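Local coordinates for protein Poly(A) ribonuclease POP2 (Saccharomyces cerevisiae, PDB 1UOC) that has 3'-exoribonuclease activity with a preference for poly(A) and is a probably catalytic subunit of the CCR4-NOT deadenylase complex, this chain being the RNase domain of the protein, at residues I79-S84 and W100-E105. Sequence-based numbering, arbitrary orientation.
Sequences IQLGLS and WQFNFE
L81 and L83 pair with F102 and W100 as antiparallel neighbours, L81 N and O bonding to F102 O and N and L83 doing likewise with W100, while F104 N adds a nearly straight 3.0 Å bond to I79 O. G82 faces Q101 in a non-hydrogen-bonded pair, and its CA makes a CA-H...O contact of 3.2 Å with W100 O. On the apolar face, F102 CE1 reaches L83 CD1 at 3.8 Å, and the ring's edge is turned to L81 O. F104, with CG anti to its carbonyl carbon (chi1 -62°), brings CE1 to 3.6 Å from L81 CB, which lies at the ring edge; F141 meets both phenyl rings edge-to-face. These strands belong to the mixed sheet of the RNase H-like DEDD nuclease fold, and 79-84 is bonded through its backbone to strand 40-48, which carries the predicted metal ligands S44 and E46, with a classic beta bulge where I79 and Q80 both face E46. On the other face the extended Q80 side chain stacks its amide on that of Q101, planes 29° apart, and runs alongside N103. An alanine at Q80 would probably open a gap beside N103 and leave the Q101 amide without its stacking partner.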
ATOM      1  N   ILE A  79      -7.341  -1.802 -10.602  1.00 40.09           N
ATOM      2  CA  ILE A  79      -8.274  -0.786 -11.048  1.00 38.32           C
ATOM      3  C   ILE A  79      -7.848   0.525 -10.366  1.00 36.84           C
ATOM      4  O   ILE A  79      -7.958   1.611 -10.937  1.00 36.00           O
ATOM      5  CB  ILE A  79      -9.734  -1.177 -10.666  1.00 38.72           C
ATOM      6  CG1 ILE A  79     -10.728  -0.166 -11.246  1.00 41.67           C
ATOM      7  CG2 ILE A  79      -9.895  -1.243  -9.182  1.00 38.32           C
ATOM      8  CD1 ILE A  79     -10.968  -0.330 -12.735  1.00 42.48           C
ATOM      9  N   GLN A  80      -7.345   0.406  -9.141  1.00 35.01           N
ATOM     10  CA  GLN A  80      -6.885   1.562  -8.375  1.00 34.58           C
ATOM     11  C   GLN A  80      -5.694   1.199  -7.494  1.00 34.07           C
ATOM     12  O   GLN A  80      -5.529   0.042  -7.081  1.00 32.16           O
ATOM     13  CB  GLN A  80      -8.006   2.111  -7.485  1.00 37.30           C
ATOM     14  CG  GLN A  80      -9.000   3.009  -8.193  1.00 37.09           C
ATOM     15  CD  GLN A  80     -10.127   3.470  -7.285  1.00 39.01           C
ATOM     16  OE1 GLN A  80     -10.825   4.439  -7.593  1.00 44.72           O
ATOM     17  NE2 GLN A  80     -10.318   2.776  -6.168  1.00 38.56           N
ATOM     18  N   LEU A  81      -4.865   2.199  -7.214  1.00 30.78           N
ATOM     19  CA  LEU A  81      -3.706   2.016  -6.366  1.00 28.73           C
ATOM     20  C   LEU A  81      -3.388   3.338  -5.677  1.00 27.73           C
ATOM     21  O   LEU A  81      -3.327   4.378  -6.315  1.00 28.46           O
ATOM     22  CB  LEU A  81      -2.516   1.526  -7.198  1.00 27.43           C
ATOM     23  CG  LEU A  81      -1.192   1.210  -6.496  1.00 30.38           C
ATOM     24  CD1 LEU A  81      -0.354   0.300  -7.386  1.00 30.20           C
ATOM     25  CD2 LEU A  81      -0.427   2.495  -6.179  1.00 28.85           C
ATOM     26  N   GLY A  82      -3.201   3.292  -4.365  1.00 27.00           N
ATOM     27  CA  GLY A  82      -2.884   4.499  -3.626  1.00 24.88           C
ATOM     28  C   GLY A  82      -1.463   4.538  -3.081  1.00 23.46           C
ATOM     29  O   GLY A  82      -0.902   3.509  -2.719  1.00 21.74           O
ATOM     30  N   LEU A  83      -0.871   5.729  -3.054  1.00 23.84           N
ATOM     31  CA  LEU A  83       0.473   5.931  -2.506  1.00 24.76           C
ATOM     32  C   LEU A  83       0.401   7.173  -1.641  1.00 25.66           C
ATOM     33  O   LEU A  83      -0.165   8.186  -2.039  1.00 23.12           O
ATOM     34  CB  LEU A  83       1.524   6.176  -3.599  1.00 25.36           C
ATOM     35  CG  LEU A  83       1.968   5.031  -4.506  1.00 27.86           C
ATOM     36  CD1 LEU A  83       3.091   5.542  -5.414  1.00 30.34           C
ATOM     37  CD2 LEU A  83       2.439   3.833  -3.673  1.00 26.18           C
ATOM     38  N   SER A  84       0.960   7.089  -0.443  1.00 25.46           N
ATOM     39  CA  SER A  84       0.968   8.227   0.451  1.00 27.00           C
ATOM     40  C   SER A  84       2.408   8.394   0.932  1.00 28.03           C
ATOM     41  O   SER A  84       3.109   7.401   1.163  1.00 26.37           O
ATOM     42  CB  SER A  84       0.033   7.978   1.637  1.00 26.74           C
ATOM     43  OG  SER A  84      -0.313   9.201   2.257  1.00 26.96           O
ATOM     44  N   TRP A 100      -1.890  10.011  -3.280  1.00 25.73           N
ATOM     45  CA  TRP A 100      -2.360   9.900  -4.645  1.00 24.17           C
ATOM     46  C   TRP A 100      -3.167   8.635  -4.815  1.00 27.59           C
ATOM     47  O   TRP A 100      -2.919   7.630  -4.143  1.00 23.99           O
ATOM     48  CB  TRP A 100      -1.159   9.830  -5.597  1.00 24.85           C
ATOM     49  CG  TRP A 100      -0.345  11.097  -5.652  1.00 26.69           C
ATOM     50  CD1 TRP A 100      -0.508  12.139  -6.521  1.00 24.66           C
ATOM     51  CD2 TRP A 100       0.702  11.482  -4.752  1.00 24.89           C
ATOM     52  NE1 TRP A 100       0.369  13.148  -6.215  1.00 27.25           N
ATOM     53  CE2 TRP A 100       1.122  12.776  -5.130  1.00 26.68           C
ATOM     54  CE3 TRP A 100       1.319  10.862  -3.656  1.00 24.15           C
ATOM     55  CZ2 TRP A 100       2.137  13.464  -4.453  1.00 25.28           C
ATOM     56  CZ3 TRP A 100       2.323  11.542  -2.983  1.00 26.60           C
ATOM     57  CH2 TRP A 100       2.722  12.834  -3.383  1.00 27.94           C
ATOM     58  N   GLN A 101      -4.135   8.697  -5.722  1.00 27.68           N
ATOM     59  CA  GLN A 101      -4.945   7.545  -6.055  1.00 29.26           C
ATOM     60  C   GLN A 101      -4.840   7.409  -7.553  1.00 29.88           C
ATOM     61  O   GLN A 101      -5.447   8.174  -8.293  1.00 29.68           O
ATOM     62  CB  GLN A 101      -6.412   7.719  -5.671  1.00 29.51           C
ATOM     63  CG  GLN A 101      -7.214   6.436  -5.947  1.00 30.98           C
ATOM     64  CD  GLN A 101      -8.642   6.500  -5.439  1.00 28.33           C
ATOM     65  OE1 GLN A 101      -9.515   7.060  -6.085  1.00 36.38           O
ATOM     66  NE2 GLN A 101      -8.878   5.926  -4.277  1.00 30.75           N
ATOM     67  N   PHE A 102      -4.048   6.443  -7.995  1.00 29.25           N
ATOM     68  CA  PHE A 102      -3.878   6.207  -9.413  1.00 31.15           C
ATOM     69  C   PHE A 102      -5.031   5.340  -9.920  1.00 33.22           C
ATOM     70  O   PHE A 102      -5.323   4.285  -9.362  1.00 33.14           O
ATOM     71  CB  PHE A 102      -2.536   5.517  -9.669  1.00 30.51           C
ATOM     72  CG  PHE A 102      -1.338   6.318  -9.207  1.00 29.89           C
ATOM     73  CD1 PHE A 102      -0.892   6.236  -7.888  1.00 28.20           C
ATOM     74  CD2 PHE A 102      -0.665   7.151 -10.090  1.00 28.12           C
ATOM     75  CE1 PHE A 102       0.210   6.974  -7.456  1.00 27.05           C
ATOM     76  CE2 PHE A 102       0.440   7.896  -9.671  1.00 31.81           C
ATOM     77  CZ  PHE A 102       0.877   7.805  -8.347  1.00 28.12           C
ATOM     78  N   ASN A 103      -5.689   5.798 -10.977  1.00 34.84           N
ATOM     79  CA  ASN A 103      -6.815   5.069 -11.554  1.00 33.57           C
ATOM     80  C   ASN A 103      -6.353   4.458 -12.881  1.00 34.55           C
ATOM     81  O   ASN A 103      -5.886   5.163 -13.771  1.00 33.73           O
ATOM     82  CB  ASN A 103      -7.984   6.032 -11.749  1.00 33.26           C
ATOM     83  CG  ASN A 103      -8.415   6.703 -10.444  1.00 32.95           C
ATOM     84  OD1 ASN A 103      -8.013   7.831 -10.141  1.00 34.91           O
ATOM     85  ND2 ASN A 103      -9.227   6.005  -9.664  1.00 31.63           N
ATOM     86  N   PHE A 104      -6.462   3.139 -13.006  1.00 35.30           N
ATOM     87  CA  PHE A 104      -5.988   2.469 -14.209  1.00 37.60           C
ATOM     88  C   PHE A 104      -7.040   2.205 -15.270  1.00 39.85           C
ATOM     89  O   PHE A 104      -8.244   2.165 -14.984  1.00 42.05           O
ATOM     90  CB  PHE A 104      -5.294   1.158 -13.839  1.00 36.59           C
ATOM     91  CG  PHE A 104      -4.088   1.345 -12.974  1.00 36.22           C
ATOM     92  CD1 PHE A 104      -4.189   1.284 -11.589  1.00 38.19           C
ATOM     93  CD2 PHE A 104      -2.848   1.613 -13.541  1.00 37.93           C
ATOM     94  CE1 PHE A 104      -3.063   1.486 -10.774  1.00 37.18           C
ATOM     95  CE2 PHE A 104      -1.719   1.819 -12.739  1.00 37.83           C
ATOM     96  CZ  PHE A 104      -1.829   1.756 -11.353  1.00 35.25           C
ATOM     97  N   GLU A 105      -6.575   2.015 -16.498  1.00 41.64           N
ATOM     98  CA  GLU A 105      -7.474   1.757 -17.611  1.00 47.74           C
ATOM     99  C   GLU A 105      -8.276   0.495 -17.356  1.00 50.09           C
ATOM    100  O   GLU A 105      -7.775  -0.466 -16.778  1.00 51.01           O
ATOM    101  CB  GLU A 105      -6.696   1.630 -18.925  1.00 48.82           C
ATOM    102  CG  GLU A 105      -5.908   0.346 -19.103  1.00 53.45           C
ATOM    103  CD  GLU A 105      -4.922   0.438 -20.266  1.00 55.27           C
ATOM    104  OE1 GLU A 105      -4.395  -0.607 -20.703  1.00 57.89           O
ATOM    105  OE2 GLU A 105      -4.670   1.566 -20.736  1.00 55.98           O
TER